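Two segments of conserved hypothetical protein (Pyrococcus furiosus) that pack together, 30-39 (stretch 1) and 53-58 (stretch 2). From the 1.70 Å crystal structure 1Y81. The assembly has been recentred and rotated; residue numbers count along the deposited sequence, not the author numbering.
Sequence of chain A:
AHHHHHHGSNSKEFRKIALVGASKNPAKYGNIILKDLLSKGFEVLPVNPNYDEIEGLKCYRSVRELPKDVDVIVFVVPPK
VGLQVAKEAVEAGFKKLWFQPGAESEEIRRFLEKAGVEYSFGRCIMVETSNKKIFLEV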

ATOM      1  N   GLY A  30      -4.529  -8.075   3.534  1.00 17.15           N
ATOM      2  CA  GLY A  30      -5.101  -6.706   3.419  1.00 15.28           C
ATOM      3  C   GLY A  30      -5.925  -6.293   4.643  1.00 17.74           C
ATOM      4  O   GLY A  30      -5.930  -5.123   5.028  1.00 18.09           O
ATOM      5  N   ASN A  31      -6.623  -7.259   5.241  1.00 15.02           N
ATOM      6  CA  ASN A  31      -7.357  -7.064   6.489  1.00 16.40           C
ATOM      7  C   ASN A  31      -6.474  -7.198   7.744  1.00 15.81           C
ATOM      8  O   ASN A  31      -6.529  -6.351   8.637  1.00 18.23           O
ATOM      9  N   ILE A  32      -5.667  -8.260   7.807  1.00 15.70           N
ATOM     10  CA  ILE A  32      -4.802  -8.502   8.957  1.00 18.32           C
ATOM     11  C   ILE A  32      -3.866  -7.332   9.208  1.00 16.71           C
ATOM     12  O   ILE A  32      -3.736  -6.868  10.341  1.00 18.55           O
ATOM     13  N   ILE A  33      -3.218  -6.858   8.141  1.00 16.06           N
ATOM     14  CA  ILE A  33      -2.294  -5.723   8.236  1.00 16.80           C
ATOM     15  C   ILE A  33      -3.033  -4.459   8.696  1.00 18.78           C
ATOM     16  O   ILE A  33      -2.582  -3.778   9.622  1.00 18.18           O
ATOM     17  N   LEU A  34      -4.172  -4.165   8.055  1.00 17.67           N
ATOM     18  CA  LEU A  34      -4.987  -2.989   8.419  1.00 18.68           C
ATOM     19  C   LEU A  34      -5.281  -2.966   9.911  1.00 19.31           C
ATOM     20  O   LEU A  34      -5.048  -1.939  10.587  1.00 19.80           O
ATOM     21  N   LYS A  35      -5.789  -4.090  10.432  1.00 20.04           N
ATOM     22  CA  LYS A  35      -6.110  -4.206  11.871  1.00 22.37           C
ATOM     23  C   LYS A  35      -4.862  -4.057  12.744  1.00 23.06           C
ATOM     24  O   LYS A  35      -4.882  -3.314  13.740  1.00 23.44           O
ATOM     25  N   ASP A  36      -3.775  -4.730  12.350  1.00 20.61           N
ATOM     26  CA  ASP A  36      -2.511  -4.644  13.092  1.00 22.22           C
ATOM     27  C   ASP A  36      -1.995  -3.205  13.201  1.00 24.84           C
ATOM     28  O   ASP A  36      -1.655  -2.736  14.309  1.00 25.05           O
ATOM     29  N   LEU A  37      -1.927  -2.505  12.060  1.00 21.47           N
ATOM     30  CA  LEU A  37      -1.375  -1.143  12.023  1.00 24.32           C
ATOM     31  C   LEU A  37      -2.231  -0.144  12.802  1.00 25.58           C
ATOM     32  O   LEU A  37      -1.681   0.726  13.493  1.00 24.14           O
ATOM     33  N   LEU A  38      -3.561  -0.290  12.712  1.00 23.14           N
ATOM     34  CA  LEU A  38      -4.496   0.524  13.516  1.00 26.39           C
ATOM     35  C   LEU A  38      -4.310   0.305  15.016  1.00 29.17           C
ATOM     36  O   LEU A  38      -4.356   1.262  15.800  1.00 28.70           O
ATOM     37  N   SER A  39      -4.095  -0.959  15.402  1.00 28.58           N
ATOM     38  CA  SER A  39      -3.879  -1.342  16.803  1.00 29.34           C
ATOM     39  C   SER A  39      -2.609  -0.702  17.360  1.00 30.86           C
ATOM     40  O   SER A  39      -2.497  -0.489  18.573  1.00 36.72           O
ATOM     41  N   GLU A  53     -15.893   1.255   2.499  1.00 19.89           N
ATOM     42  CA  GLU A  53     -15.285   1.378   3.841  1.00 18.09           C
ATOM     43  C   GLU A  53     -14.741   0.040   4.314  1.00 19.31           C
ATOM     44  O   GLU A  53     -15.273  -1.018   3.946  1.00 20.46           O
ATOM     45  N   ILE A  54     -13.677   0.093   5.109  1.00 19.46           N
ATOM     46  CA  ILE A  54     -13.196  -1.078   5.858  1.00 19.22           C
ATOM     47  C   ILE A  54     -12.936  -0.682   7.314  1.00 20.68           C
ATOM     48  O   ILE A  54     -12.252   0.301   7.566  1.00 20.90           O
ATOM     49  N   GLU A  55     -13.481  -1.455   8.264  1.00 20.31           N
ATOM     50  CA  GLU A  55     -13.423  -1.128   9.704  1.00 22.58           C
ATOM     51  C   GLU A  55     -13.966   0.300   9.950  1.00 20.10           C
ATOM     52  O   GLU A  55     -13.523   1.005  10.866  1.00 25.43           O
ATOM     53  N   GLY A  56     -14.917   0.705   9.110  1.00 18.62           N
ATOM     54  CA  GLY A  56     -15.548   2.029   9.223  1.00 19.88           C
ATOM     55  C   GLY A  56     -14.742   3.118   8.544  1.00 19.27           C
ATOM     56  O   GLY A  56     -15.217   4.232   8.381  1.00 17.96           O
ATOM     57  N   LEU A  57     -13.513   2.792   8.155  1.00 18.08           N
ATOM     58  CA  LEU A  57     -12.626   3.764   7.506  1.00 19.64           C
ATOM     59  C   LEU A  57     -12.911   3.910   6.028  1.00 18.09           C
ATOM     60  O   LEU A  57     -13.061   2.923   5.314  1.00 17.31           O
ATOM     61  N   LYS A  58     -12.969   5.158   5.565  1.00 15.90           N
ATOM     62  CA  LYS A  58     -13.107   5.472   4.163  1.00 16.77           C
ATOM     63  C   LYS A  58     -12.060   4.664   3.336  1.00 16.44           C
ATOM     64  O   LYS A  58     -10.863   4.704   3.630  1.00 18.88           O
TER

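A helix (stretch 1) packs against a tight hairpin (stretch 2) whose strands, 53-54 and 57-58, are joined by a type I' turn from Ile-54 to Leu-57. The backbone bonds Ile-54 N to Leu-57 O and Leu-57 N to Ile-54 O, both 2.9 Å, pin the ends of this turn together, and Glu-53 reinforces it: with chi1 and chi2 both p, its side chain curls back so that OE1 accepts a hydrogen bond from Gly-56 N at 2.9 Å. Glu-55 and Gly-56 both take positive phi; at Gly-56 this by itself favours glycine. No hydrogen bond crosses between the stretches; the contact, 288 Å² counted over both sides, rests on apolar side chains, with a nearby pair of opposite charges between two exposed residues, Lys-35 and Glu-55.

Glu-55, Leu-34 and Leu-57 cover the most surface. Leu-34 (chi1 t, chi2 p) points its CA-to-CB bond toward the hairpin and sends its two methyls to different neighbours. Its CD2 meets CG2 of Ile-54 at 3.4 Å, a snug methyl-to-methyl approach, while its CD1 lies 4.3 Å from CD1 of Leu-57, a looser fit. Ile-54, m at chi1 and t at chi2, also points toward the helix; its CG2 methyl serves Asn-31 as well, lying 4.1 Å from that residue's ND2. Leu-34 and Ile-54 are both buried, and their methyls make the closest contact between the stretches.

Leu-57 reaches the helix from the far end of the turn. Its side chain (chi1 m, chi2 t) points toward stretch 1, and its CD1 touches CD2 of Leu-38 at 3.8 Å as well as meeting Leu-34. Leu-38 has the same m, t rotamer and also points toward its partner. Because Leu-34 and Leu-38 are four residues apart, they lie on the same side of the helix, and a single methyl of Leu-57 can contact both.

Glu-55 is exposed yet has the largest covered area, 62 Å². Its CA-to-CB bond points toward the helix, and chi1 and chi2, both m, bend the chain so that the carboxylate comes near Lys-35. That lysine starts sideways (chi1 m), but its chain is extended, with chi2 to chi4 all t, and its end comes nearer the hairpin. The closest approach is from Lys-35 CE to Glu-55 OE2, 3.6 Å; the charged atoms themselves, Lys-35 NZ and Glu-55 OE2, stand 4.2 Å apart, beyond a salt bridge. The opposite charges are thus neighbours without direct pairing, and the methylene chain of the lysine contributes to the contact.

Lys-35 NZ also makes a weak hydrogen bond to Asn-31 OD1, at 3.1 Å, one turn earlier in the helix. Asn-31 (chi1 t) likewise leaves the backbone sideways and brings its end nearer stretch 2; its ND2 is hydrogen-bonded elsewhere in the structure. Ile-32, Ile-33, Asp-36, Leu-37 and Ser-39 are out of reach of the hairpin.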

ATOM      1  CB  ASN A  31      -8.520  -8.055   6.569  1.00 16.42           C
ATOM      2  CG  ASN A  31      -9.499  -7.694   7.636  1.00 18.37           C
ATOM      3  OD1 ASN A  31      -9.516  -8.309   8.684  1.00 19.93           O
ATOM      4  ND2 ASN A  31     -10.319  -6.659   7.388  1.00 18.97           N
ATOM      5  CB  ILE A  32      -3.954  -9.811   8.803  1.00 18.66           C
ATOM      6  CG1 ILE A  32      -4.860 -11.039   8.568  1.00 20.32           C
ATOM      7  CG2 ILE A  32      -3.060 -10.010  10.019  1.00 19.82           C
ATOM      8  CD1 ILE A  32      -4.142 -12.204   7.867  1.00 21.05           C
ATOM      9  CB  ILE A  33      -1.546  -5.486   6.906  1.00 18.28           C
ATOM     10  CG1 ILE A  33      -0.654  -6.708   6.580  1.00 17.59           C
ATOM     11  CG2 ILE A  33      -0.707  -4.166   6.944  1.00 19.10           C
ATOM     12  CD1 ILE A  33      -0.181  -6.719   5.156  1.00 18.53           C
ATOM     13  CB  LEU A  34      -6.302  -2.968   7.627  1.00 19.42           C
ATOM     14  CG  LEU A  34      -7.285  -1.802   7.900  1.00 20.16           C
ATOM     15  CD1 LEU A  34      -6.592  -0.466   7.827  1.00 24.03           C
ATOM     16  CD2 LEU A  34      -8.405  -1.839   6.889  1.00 22.67           C
ATOM     17  CB  LYS A  35      -6.850  -5.514  12.183  1.00 23.10           C
ATOM     18  CG  LYS A  35      -8.267  -5.533  11.636  1.00 23.00           C
ATOM     19  CD  LYS A  35      -9.051  -6.725  12.089  1.00 26.27           C
ATOM     20  CE  LYS A  35     -10.390  -6.797  11.360  1.00 28.54           C
ATOM     21  NZ  LYS A  35     -10.992  -8.179  11.379  1.00 28.84           N
ATOM     22  CB  ASP A  36      -1.433  -5.518  12.459  1.00 22.61           C
ATOM     23  CG  ASP A  36      -0.123  -5.458  13.232  1.00 23.38           C
ATOM     24  OD1 ASP A  36      -0.069  -6.038  14.333  1.00 24.42           O
ATOM     25  OD2 ASP A  36       0.822  -4.816  12.752  1.00 23.93           O
ATOM     26  CB  LEU A  37      -1.154  -0.679  10.588  1.00 22.27           C
ATOM     27  CG  LEU A  37      -0.074  -1.451   9.806  1.00 22.69           C
ATOM     28  CD1 LEU A  37       0.037  -0.905   8.385  1.00 22.70           C
ATOM     29  CD2 LEU A  37       1.298  -1.444  10.522  1.00 25.32           C
ATOM     30  CB  LEU A  38      -5.960   0.230  13.142  1.00 26.60           C
ATOM     31  CG  LEU A  38      -6.441   0.660  11.767  1.00 26.54           C
ATOM     32  CD1 LEU A  38      -7.816   0.072  11.524  1.00 26.34           C
ATOM     33  CD2 LEU A  38      -6.435   2.201  11.612  1.00 25.62           C
ATOM     34  CB  SER A  39      -3.810  -2.873  16.951  1.00 30.98           C
ATOM     35  OG  SER A  39      -2.516  -3.373  16.616  1.00 31.60           O
ATOM     36  CB  GLU A  53     -16.276   1.941   4.897  1.00 20.82           C
ATOM     37  CG  GLU A  53     -17.565   1.096   5.151  1.00 23.49           C
ATOM     38  CD  GLU A  53     -17.353  -0.166   6.024  1.00 25.21           C
ATOM     39  OE1 GLU A  53     -16.451  -0.203   6.870  1.00 23.85           O
ATOM     40  OE2 GLU A  53     -18.119  -1.144   5.856  1.00 26.88           O
ATOM     41  CB  ILE A  54     -11.902  -1.699   5.237  1.00 18.71           C
ATOM     42  CG1 ILE A  54     -12.072  -1.951   3.732  1.00 17.86           C
ATOM     43  CG2 ILE A  54     -11.514  -2.998   5.996  1.00 21.65           C
ATOM     44  CD1 ILE A  54     -10.776  -2.389   3.020  1.00 17.65           C
ATOM     45  CB  GLU A  55     -12.000  -1.299  10.277  1.00 24.57           C
ATOM     46  CG  GLU A  55     -11.527  -2.772  10.400  1.00 29.01           C
ATOM     47  CD  GLU A  55     -12.412  -3.593  11.318  1.00 32.30           C
ATOM     48  OE1 GLU A  55     -12.439  -3.302  12.527  1.00 35.22           O
ATOM     49  OE2 GLU A  55     -13.091  -4.528  10.834  1.00 31.09           O
ATOM     50  CB  LEU A  57     -11.154   3.358   7.697  1.00 21.24           C
ATOM     51  CG  LEU A  57     -10.599   3.296   9.115  1.00 22.04           C
ATOM     52  CD1 LEU A  57      -9.231   2.653   9.097  1.00 22.84           C
ATOM     53  CD2 LEU A  57     -10.557   4.713   9.750  1.00 21.82           C
ATOM     54  CB  LYS A  58     -12.891   6.975   3.949  1.00 19.41           C
ATOM     55  CG  LYS A  58     -12.552   7.380   2.525  1.00 23.72           C
ATOM     56  CD  LYS A  58     -13.740   7.388   1.657  1.00 28.41           C
ATOM     57  CE  LYS A  58     -13.387   7.862   0.256  1.00 30.91           C
ATOM     58  NZ  LYS A  58     -14.659   8.033  -0.512  1.00 31.91           N
TER